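Local coordinates for site-specific recombinase, resolvase family protein (PDB 3GUV) that probably catalyses site-specific DNA recombination, as a resolvase-family enzyme with the N-terminal domain characteristic of that family, at residues A[6-11]-A[63-68]; A[41-46]-A[72-77]. All coordinates share one frame; numbering follows the deposited sequence.

Contact 1: A[6-11]-A[63-68]; sequences KVYLYT and NRMMED
Met65 reaches from helix 63-68 to the two tyrosines of strand 6-11, Tyr8 and Tyr10, and these three residues supply most of the 226 Å² buried between the segments. Its CG stands anti to the backbone N (chi1 -171°) and the next torsion is also extended, so the thioether is carried straight out from the helix; the bend comes only at the last bond (chi3 68°), which turns CE toward Tyr10. Met65 CG lies 3.8 Å from Tyr8 CD2, the two side chains running past each other in opposite directions. Farther out, Met65 SD comes 3.8 Å from Tyr10 CB, while CE sits near the start of that ring. Met65 SD makes a Met-aromatic contact with each ring, 5.3 Å from the Tyr8 centroid and 5.2 Å from the Tyr10 centroid, approaching each obliquely. The N-to-C directions of strand and helix differ by 163°, with the axes 10.6 Å apart at closest, the relation expected when the helix of a beta-alpha-beta crossover packs on a parallel sheet: helix 60-70 links strands 41-48 and 78-81 and passes over strand 6-12 between them. Val79 and Tyr46 on those flanking strands also touch Met65. One turn along the helix, Asp68 CB rests 3.6 Å from Tyr8 OH, its side chain crossing the tyrosine at about a right angle. A water donates to Tyr8 OH and to Asp68 O, each at a short 2.5 Å. Probable hydrogen bonds join Tyr8 OH to Asp74 OD1 and Asp68 OD2 to Tyr46 OH; Tyr10 OH bonds to Asp48.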
ATOM      1  N   LYS A   6     -13.748  17.927  16.466  1.00 26.66           N
ATOM      2  CA  LYS A   6     -14.001  18.623  15.195  1.00 25.31           C
ATOM      3  C   LYS A   6     -13.351  17.913  13.983  1.00 24.10           C
ATOM      4  O   LYS A   6     -12.159  17.512  14.029  1.00 22.89           O
ATOM      5  CB  LYS A   6     -13.508  20.063  15.264  1.00 25.16           C
ATOM      6  CG  LYS A   6     -14.424  20.923  16.159  1.00 28.70           C
ATOM      7  CD  LYS A   6     -13.825  22.293  16.459  1.00 32.30           C
ATOM      8  CE  LYS A   6     -13.948  22.612  17.922  1.00 34.11           C
ATOM      9  NZ  LYS A   6     -15.350  22.489  18.414  1.00 35.90           N
ATOM     10  N   VAL A   7     -14.117  17.835  12.897  1.00 21.19           N
ATOM     11  CA  VAL A   7     -13.662  17.185  11.692  1.00 20.75           C
ATOM     12  C   VAL A   7     -14.014  18.002  10.414  1.00 21.05           C
ATOM     13  O   VAL A   7     -14.951  18.872  10.390  1.00 19.00           O
ATOM     14  CB  VAL A   7     -14.261  15.724  11.621  1.00 20.99           C
ATOM     15  CG1 VAL A   7     -14.153  14.963  12.999  1.00 18.47           C
ATOM     16  CG2 VAL A   7     -15.707  15.738  11.200  1.00 20.16           C
ATOM     17  N   TYR A   8     -13.217  17.754   9.380  1.00 20.91           N
ATOM     18  CA  TYR A   8     -13.504  18.160   8.001  1.00 21.32           C
ATOM     19  C   TYR A   8     -13.968  16.928   7.244  1.00 22.15           C
ATOM     20  O   TYR A   8     -13.461  15.814   7.517  1.00 22.88           O
ATOM     21  CB  TYR A   8     -12.226  18.654   7.305  1.00 21.50           C
ATOM     22  CG  TYR A   8     -11.667  20.018   7.704  1.00 22.37           C
ATOM     23  CD1 TYR A   8     -12.501  21.068   8.137  1.00 23.20           C
ATOM     24  CD2 TYR A   8     -10.315  20.285   7.554  1.00 24.78           C
ATOM     25  CE1 TYR A   8     -11.974  22.293   8.460  1.00 24.80           C
ATOM     26  CE2 TYR A   8      -9.771  21.512   7.858  1.00 25.79           C
ATOM     27  CZ  TYR A   8     -10.605  22.525   8.313  1.00 27.38           C
ATOM     28  OH  TYR A   8     -10.064  23.752   8.620  1.00 28.68           O
ATOM     29  N   LEU A   9     -14.894  17.103   6.300  1.00 21.85           N
ATOM     30  CA  LEU A   9     -15.260  16.061   5.332  1.00 22.14           C
ATOM     31  C   LEU A   9     -14.540  16.332   4.026  1.00 22.14           C
ATOM     32  O   LEU A   9     -14.515  17.468   3.596  1.00 22.72           O
ATOM     33  CB  LEU A   9     -16.764  16.073   5.069  1.00 21.47           C
ATOM     34  CG  LEU A   9     -17.591  15.061   5.832  1.00 23.30           C
ATOM     35  CD1 LEU A   9     -17.259  15.054   7.288  1.00 20.31           C
ATOM     36  CD2 LEU A   9     -19.103  15.260   5.511  1.00 19.50           C
ATOM     37  N   TYR A  10     -13.960  15.314   3.395  1.00 21.48           N
ATOM     38  CA  TYR A  10     -13.365  15.465   2.055  1.00 21.92           C
ATOM     39  C   TYR A  10     -13.927  14.440   1.094  1.00 21.96           C
ATOM     40  O   TYR A  10     -13.899  13.252   1.378  1.00 22.88           O
ATOM     41  CB  TYR A  10     -11.851  15.291   2.074  1.00 22.23           C
ATOM     42  CG  TYR A  10     -11.303  15.439   0.677  1.00 23.31           C
ATOM     43  CD1 TYR A  10     -11.249  16.696   0.065  1.00 22.20           C
ATOM     44  CD2 TYR A  10     -10.898  14.306  -0.078  1.00 22.66           C
ATOM     45  CE1 TYR A  10     -10.769  16.839  -1.232  1.00 23.87           C
ATOM     46  CE2 TYR A  10     -10.447  14.437  -1.382  1.00 22.89           C
ATOM     47  CZ  TYR A  10     -10.374  15.684  -1.954  1.00 24.12           C
ATOM     48  OH  TYR A  10      -9.945  15.823  -3.246  1.00 25.85           O
ATOM     49  N   THR A  11     -14.421  14.890  -0.050  1.00 22.75           N
ATOM     50  CA  THR A  11     -14.949  13.979  -1.064  1.00 22.86           C
ATOM     51  C   THR A  11     -14.394  14.363  -2.439  1.00 22.24           C
ATOM     52  O   THR A  11     -13.997  15.495  -2.656  1.00 21.88           O
ATOM     53  CB  THR A  11     -16.523  13.970  -1.102  1.00 22.75           C
ATOM     54  OG1 THR A  11     -17.020  15.289  -1.345  1.00 25.27           O
ATOM     55  CG2 THR A  11     -17.127  13.439   0.200  1.00 23.66           C
ATOM     56  N   ASN A  63      -6.129  20.747  -1.822  1.00 30.06           N
ATOM     57  CA  ASN A  63      -5.009  21.631  -1.497  1.00 30.99           C
ATOM     58  C   ASN A  63      -5.501  22.790  -0.605  1.00 30.67           C
ATOM     59  O   ASN A  63      -4.848  23.107   0.370  1.00 30.19           O
ATOM     60  CB  ASN A  63      -4.299  22.150  -2.751  1.00 31.39           C
ATOM     61  CG  ASN A  63      -3.625  21.035  -3.557  1.00 33.90           C
ATOM     62  OD1 ASN A  63      -3.177  20.026  -3.014  1.00 37.79           O
ATOM     63  ND2 ASN A  63      -3.568  21.220  -4.872  1.00 36.74           N
ATOM     64  N   ARG A  64      -6.648  23.396  -0.909  1.00 30.90           N
ATOM     65  CA  ARG A  64      -7.214  24.369   0.025  1.00 31.68           C
ATOM     66  C   ARG A  64      -7.352  23.754   1.434  1.00 31.07           C
ATOM     67  O   ARG A  64      -6.988  24.401   2.412  1.00 31.12           O
ATOM     68  CB  ARG A  64      -8.566  24.965  -0.413  1.00 32.49           C
ATOM     69  CG  ARG A  64      -9.204  25.747   0.821  1.00 37.20           C
ATOM     70  CD  ARG A  64     -10.318  26.753   0.589  1.00 42.80           C
ATOM     71  NE  ARG A  64     -11.359  26.271  -0.321  1.00 46.88           N
ATOM     72  CZ  ARG A  64     -12.646  26.598  -0.247  1.00 50.25           C
ATOM     73  NH1 ARG A  64     -13.492  26.130  -1.161  1.00 51.57           N
ATOM     74  NH2 ARG A  64     -13.099  27.401   0.715  1.00 51.21           N
ATOM     75  N   MET A  65      -7.859  22.511   1.534  1.00 30.12           N
ATOM     76  CA  MET A  65      -8.051  21.854   2.839  1.00 29.27           C
ATOM     77  C   MET A  65      -6.726  21.762   3.605  1.00 28.68           C
ATOM     78  O   MET A  65      -6.658  22.129   4.778  1.00 27.97           O
ATOM     79  CB  MET A  65      -8.705  20.469   2.682  1.00 28.42           C
ATOM     80  CG  MET A  65      -9.159  19.771   3.996  1.00 26.52           C
ATOM     81  SD  MET A  65      -9.965  18.133   3.849  1.00 13.36           S
ATOM     82  CE  MET A  65      -8.552  17.144   3.272  1.00 19.76           C
ATOM     83  N   MET A  66      -5.683  21.291   2.936  1.00 28.70           N
ATOM     84  CA  MET A  66      -4.371  21.159   3.564  1.00 29.08           C
ATOM     85  C   MET A  66      -3.773  22.504   4.068  1.00 30.00           C
ATOM     86  O   MET A  66      -3.173  22.518   5.118  1.00 29.33           O
ATOM     87  CB  MET A  66      -3.374  20.391   2.653  1.00 29.09           C
ATOM     88  CG  MET A  66      -3.715  18.913   2.359  1.00 26.73           C
ATOM     89  SD  MET A  66      -3.825  17.817   3.780  1.00 25.32           S
ATOM     90  CE  MET A  66      -2.090  17.566   4.034  1.00 30.32           C
ATOM     91  N   GLU A  67      -3.965  23.612   3.356  1.00 31.53           N
ATOM     92  CA  GLU A  67      -3.594  24.942   3.898  1.00 33.71           C
ATOM     93  C   GLU A  67      -4.408  25.328   5.159  1.00 33.51           C
ATOM     94  O   GLU A  67      -3.890  25.927   6.129  1.00 33.35           O
ATOM     95  CB  GLU A  67      -3.746  26.050   2.822  1.00 34.65           C
ATOM     96  CG  GLU A  67      -2.989  25.802   1.448  1.00 39.23           C
ATOM     97  CD  GLU A  67      -1.744  24.869   1.534  1.00 45.49           C
ATOM     98  OE1 GLU A  67      -0.768  25.201   2.274  1.00 47.63           O
ATOM     99  OE2 GLU A  67      -1.734  23.811   0.830  1.00 48.53           O
ATOM    100  N   ASP A  68      -5.693  24.994   5.151  1.00 33.26           N
ATOM    101  CA  ASP A  68      -6.546  25.269   6.306  1.00 33.04           C
ATOM    102  C   ASP A  68      -6.094  24.418   7.526  1.00 32.80           C
ATOM    103  O   ASP A  68      -6.245  24.817   8.669  1.00 30.94           O
ATOM    104  CB  ASP A  68      -8.024  25.042   5.925  1.00 33.57           C
ATOM    105  CG  ASP A  68      -8.567  26.105   4.919  1.00 35.37           C
ATOM    106  OD1 ASP A  68      -7.940  27.185   4.735  1.00 37.50           O
ATOM    107  OD2 ASP A  68      -9.661  25.883   4.340  1.00 34.33           O
TER
HETATM  108  O   HOH W   1      -8.081  23.896  10.174  1.00 26.75           O

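Contact 2: A[41-46]-A[72-77]; sequences EIVGEY and GKDGVS
Asp74 meets Val43 through its methylene and not through the faces of its carboxylate: Asp74 CB is 3.8 Å from Val43 CG2, whereas Asp74 CG is 4.4 Å from that methyl. With CG anti to the carbonyl carbon (chi1 -66°), the carboxylate is turned away from the valine, its OD1 toward the Tyr8 hydroxyl on the neighbouring strand. The one aromatic ring of the two segments, Tyr46, stands edge-to-face with the Tyr8 ring; the nearest approach of its side chain to the loop is Tyr46 OH to Asp74 OD1, 4.7 Å. Val43 CG2 carries the contact, being the valine atom close to both Asp74 CB and Val76 CG1, the latter at 3.3 Å. That separation is shorter than usual for two carbons and is doubtful as a measure of real strain. In the fold, segment 72-77 is the loop by which the crossover leaves helix 60-70 and drops back to strand 78-81, while 41-46 belongs to the outermost strand at one side of the sheet. A beta turn shapes the loop: Gly75 N bonds to Gly72 O at 3.1 Å, and both glycines have positive phi. Val43 and Val76 also both touch strand 6-12, Val43 through Lys6 and Tyr8, Val76 through Tyr8.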
ATOM      1  N   GLU A  41     -18.203  16.944  15.303  1.00 27.75           N
ATOM      2  CA  GLU A  41     -18.678  18.240  14.863  1.00 28.03           C
ATOM      3  C   GLU A  41     -17.967  18.603  13.562  1.00 26.21           C
ATOM      4  O   GLU A  41     -16.736  18.732  13.514  1.00 25.76           O
ATOM      5  CB  GLU A  41     -18.441  19.308  15.947  1.00 28.28           C
ATOM      6  CG  GLU A  41     -19.217  20.599  15.711  1.00 31.49           C
ATOM      7  CD  GLU A  41     -18.802  21.781  16.596  1.00 35.45           C
ATOM      8  OE1 GLU A  41     -19.575  22.760  16.661  1.00 38.99           O
ATOM      9  OE2 GLU A  41     -17.721  21.765  17.216  1.00 39.34           O
ATOM     10  N   ILE A  42     -18.753  18.757  12.502  1.00 25.00           N
ATOM     11  CA  ILE A  42     -18.225  19.041  11.182  1.00 23.45           C
ATOM     12  C   ILE A  42     -18.055  20.545  11.145  1.00 23.98           C
ATOM     13  O   ILE A  42     -19.000  21.284  11.454  1.00 23.73           O
ATOM     14  CB  ILE A  42     -19.177  18.577  10.045  1.00 23.05           C
ATOM     15  CG1 ILE A  42     -19.437  17.066  10.154  1.00 22.87           C
ATOM     16  CG2 ILE A  42     -18.618  18.946   8.682  1.00 20.97           C
ATOM     17  CD1 ILE A  42     -20.468  16.475   9.097  1.00 20.08           C
ATOM     18  N   VAL A  43     -16.851  20.983  10.777  1.00 23.88           N
ATOM     19  CA  VAL A  43     -16.504  22.391  10.698  1.00 23.84           C
ATOM     20  C   VAL A  43     -15.988  22.790   9.302  1.00 24.83           C
ATOM     21  O   VAL A  43     -15.552  23.932   9.104  1.00 25.79           O
ATOM     22  CB  VAL A  43     -15.509  22.812  11.818  1.00 24.11           C
ATOM     23  CG1 VAL A  43     -16.180  22.677  13.155  1.00 23.03           C
ATOM     24  CG2 VAL A  43     -14.166  22.020  11.737  1.00 21.78           C
ATOM     25  N   GLY A  44     -16.098  21.880   8.329  1.00 24.02           N
ATOM     26  CA  GLY A  44     -15.700  22.167   6.952  1.00 24.04           C
ATOM     27  C   GLY A  44     -15.934  20.993   6.015  1.00 23.73           C
ATOM     28  O   GLY A  44     -15.759  19.862   6.399  1.00 23.33           O
ATOM     29  N   GLU A  45     -16.353  21.274   4.802  1.00 23.67           N
ATOM     30  CA  GLU A  45     -16.577  20.254   3.805  1.00 25.32           C
ATOM     31  C   GLU A  45     -15.890  20.717   2.548  1.00 25.52           C
ATOM     32  O   GLU A  45     -16.095  21.866   2.129  1.00 25.03           O
ATOM     33  CB  GLU A  45     -18.065  20.051   3.549  1.00 25.65           C
ATOM     34  CG  GLU A  45     -18.840  19.641   4.817  1.00 29.34           C
ATOM     35  CD  GLU A  45     -20.333  19.580   4.603  1.00 33.57           C
ATOM     36  OE1 GLU A  45     -20.772  18.770   3.756  1.00 37.75           O
ATOM     37  OE2 GLU A  45     -21.080  20.332   5.288  1.00 38.06           O
ATOM     38  N   TYR A  46     -15.044  19.850   1.982  1.00 24.41           N
ATOM     39  CA  TYR A  46     -14.265  20.147   0.791  1.00 24.82           C
ATOM     40  C   TYR A  46     -14.493  19.034  -0.264  1.00 25.41           C
ATOM     41  O   TYR A  46     -14.605  17.871   0.070  1.00 24.42           O
ATOM     42  CB  TYR A  46     -12.789  20.200   1.131  1.00 25.11           C
ATOM     43  CG  TYR A  46     -12.369  21.247   2.142  1.00 24.42           C
ATOM     44  CD1 TYR A  46     -11.832  22.459   1.744  1.00 25.28           C
ATOM     45  CD2 TYR A  46     -12.462  20.984   3.501  1.00 24.60           C
ATOM     46  CE1 TYR A  46     -11.418  23.420   2.713  1.00 28.60           C
ATOM     47  CE2 TYR A  46     -12.090  21.910   4.452  1.00 27.50           C
ATOM     48  CZ  TYR A  46     -11.550  23.119   4.059  1.00 27.81           C
ATOM     49  OH  TYR A  46     -11.153  23.988   5.021  1.00 32.44           O
ATOM     50  N   GLY A  72      -4.320  25.788  11.203  1.00 39.24           N
ATOM     51  CA  GLY A  72      -4.976  25.568  12.497  1.00 39.21           C
ATOM     52  C   GLY A  72      -6.315  26.272  12.646  1.00 39.52           C
ATOM     53  O   GLY A  72      -6.990  26.095  13.646  1.00 39.50           O
ATOM     54  N   LYS A  73      -6.671  27.074  11.648  1.00 39.83           N
ATOM     55  CA  LYS A  73      -7.969  27.743  11.492  1.00 40.47           C
ATOM     56  C   LYS A  73      -9.113  27.236  12.398  1.00 40.12           C
ATOM     57  O   LYS A  73      -9.654  27.990  13.227  1.00 40.31           O
ATOM     58  CB  LYS A  73      -8.369  27.577  10.003  1.00 41.25           C
ATOM     59  CG  LYS A  73      -9.516  28.414   9.473  1.00 42.92           C
ATOM     60  CD  LYS A  73      -9.282  28.719   7.984  1.00 45.42           C
ATOM     61  CE  LYS A  73     -10.559  28.784   7.164  1.00 46.46           C
ATOM     62  NZ  LYS A  73     -11.638  29.487   7.913  1.00 47.66           N
ATOM     63  N   ASP A  74      -9.476  25.956  12.226  1.00 38.36           N
ATOM     64  CA  ASP A  74     -10.729  25.424  12.764  1.00 37.04           C
ATOM     65  C   ASP A  74     -10.524  24.459  13.894  1.00 35.41           C
ATOM     66  O   ASP A  74     -11.495  23.985  14.468  1.00 35.86           O
ATOM     67  CB  ASP A  74     -11.515  24.706  11.663  1.00 36.97           C
ATOM     68  CG  ASP A  74     -11.985  25.643  10.594  1.00 37.24           C
ATOM     69  OD1 ASP A  74     -11.567  25.550   9.417  1.00 35.17           O
ATOM     70  OD2 ASP A  74     -12.776  26.511  10.959  1.00 40.43           O
ATOM     71  N   GLY A  75      -9.275  24.152  14.203  1.00 34.20           N
ATOM     72  CA  GLY A  75      -8.963  23.183  15.252  1.00 33.41           C
ATOM     73  C   GLY A  75      -9.505  21.779  15.044  1.00 32.14           C
ATOM     74  O   GLY A  75     -10.016  21.160  15.990  1.00 31.22           O
ATOM     75  N   VAL A  76      -9.361  21.264  13.817  1.00 31.74           N
ATOM     76  CA  VAL A  76      -9.825  19.907  13.477  1.00 30.69           C
ATOM     77  C   VAL A  76      -8.902  18.789  14.006  1.00 30.30           C
ATOM     78  O   VAL A  76      -7.688  18.901  13.948  1.00 29.87           O
ATOM     79  CB  VAL A  76     -10.040  19.751  11.948  1.00 31.60           C
ATOM     80  CG1 VAL A  76     -11.177  20.697  11.467  1.00 29.24           C
ATOM     81  CG2 VAL A  76      -8.757  19.995  11.190  1.00 31.29           C
ATOM     82  N   SER A  77      -9.501  17.724  14.544  1.00 29.46           N
ATOM     83  CA  SER A  77      -8.785  16.498  14.920  1.00 29.22           C
ATOM     84  C   SER A  77      -8.715  15.425  13.799  1.00 28.49           C
ATOM     85  O   SER A  77      -7.770  14.621  13.757  1.00 27.86           O
ATOM     86  CB  SER A  77      -9.478  15.858  16.125  1.00 29.59           C
ATOM     87  OG  SER A  77      -9.181  16.570  17.314  1.00 29.62           O
TER

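From the N terminus the chain runs through strand 6-12, helix 24-37 and edge strand 41-48 before helix 60-70 returns to strand 6-12, closing contact 1 across 51 intervening residues. Contact 2 opens inside that span, at 41-46, and closes beyond it at 72-77, across 25 residues; the segments alternate, so the two closures cross instead of nesting. Their centres are 7 Å apart. The junction is polar as well as apolar: two hydroxyl-carboxylate pairs join the contacts, and Lys6 CD packs 3.5 Å from Asp74 O. Together they tie two neighbouring parallel strands to the helix and to its exit loop.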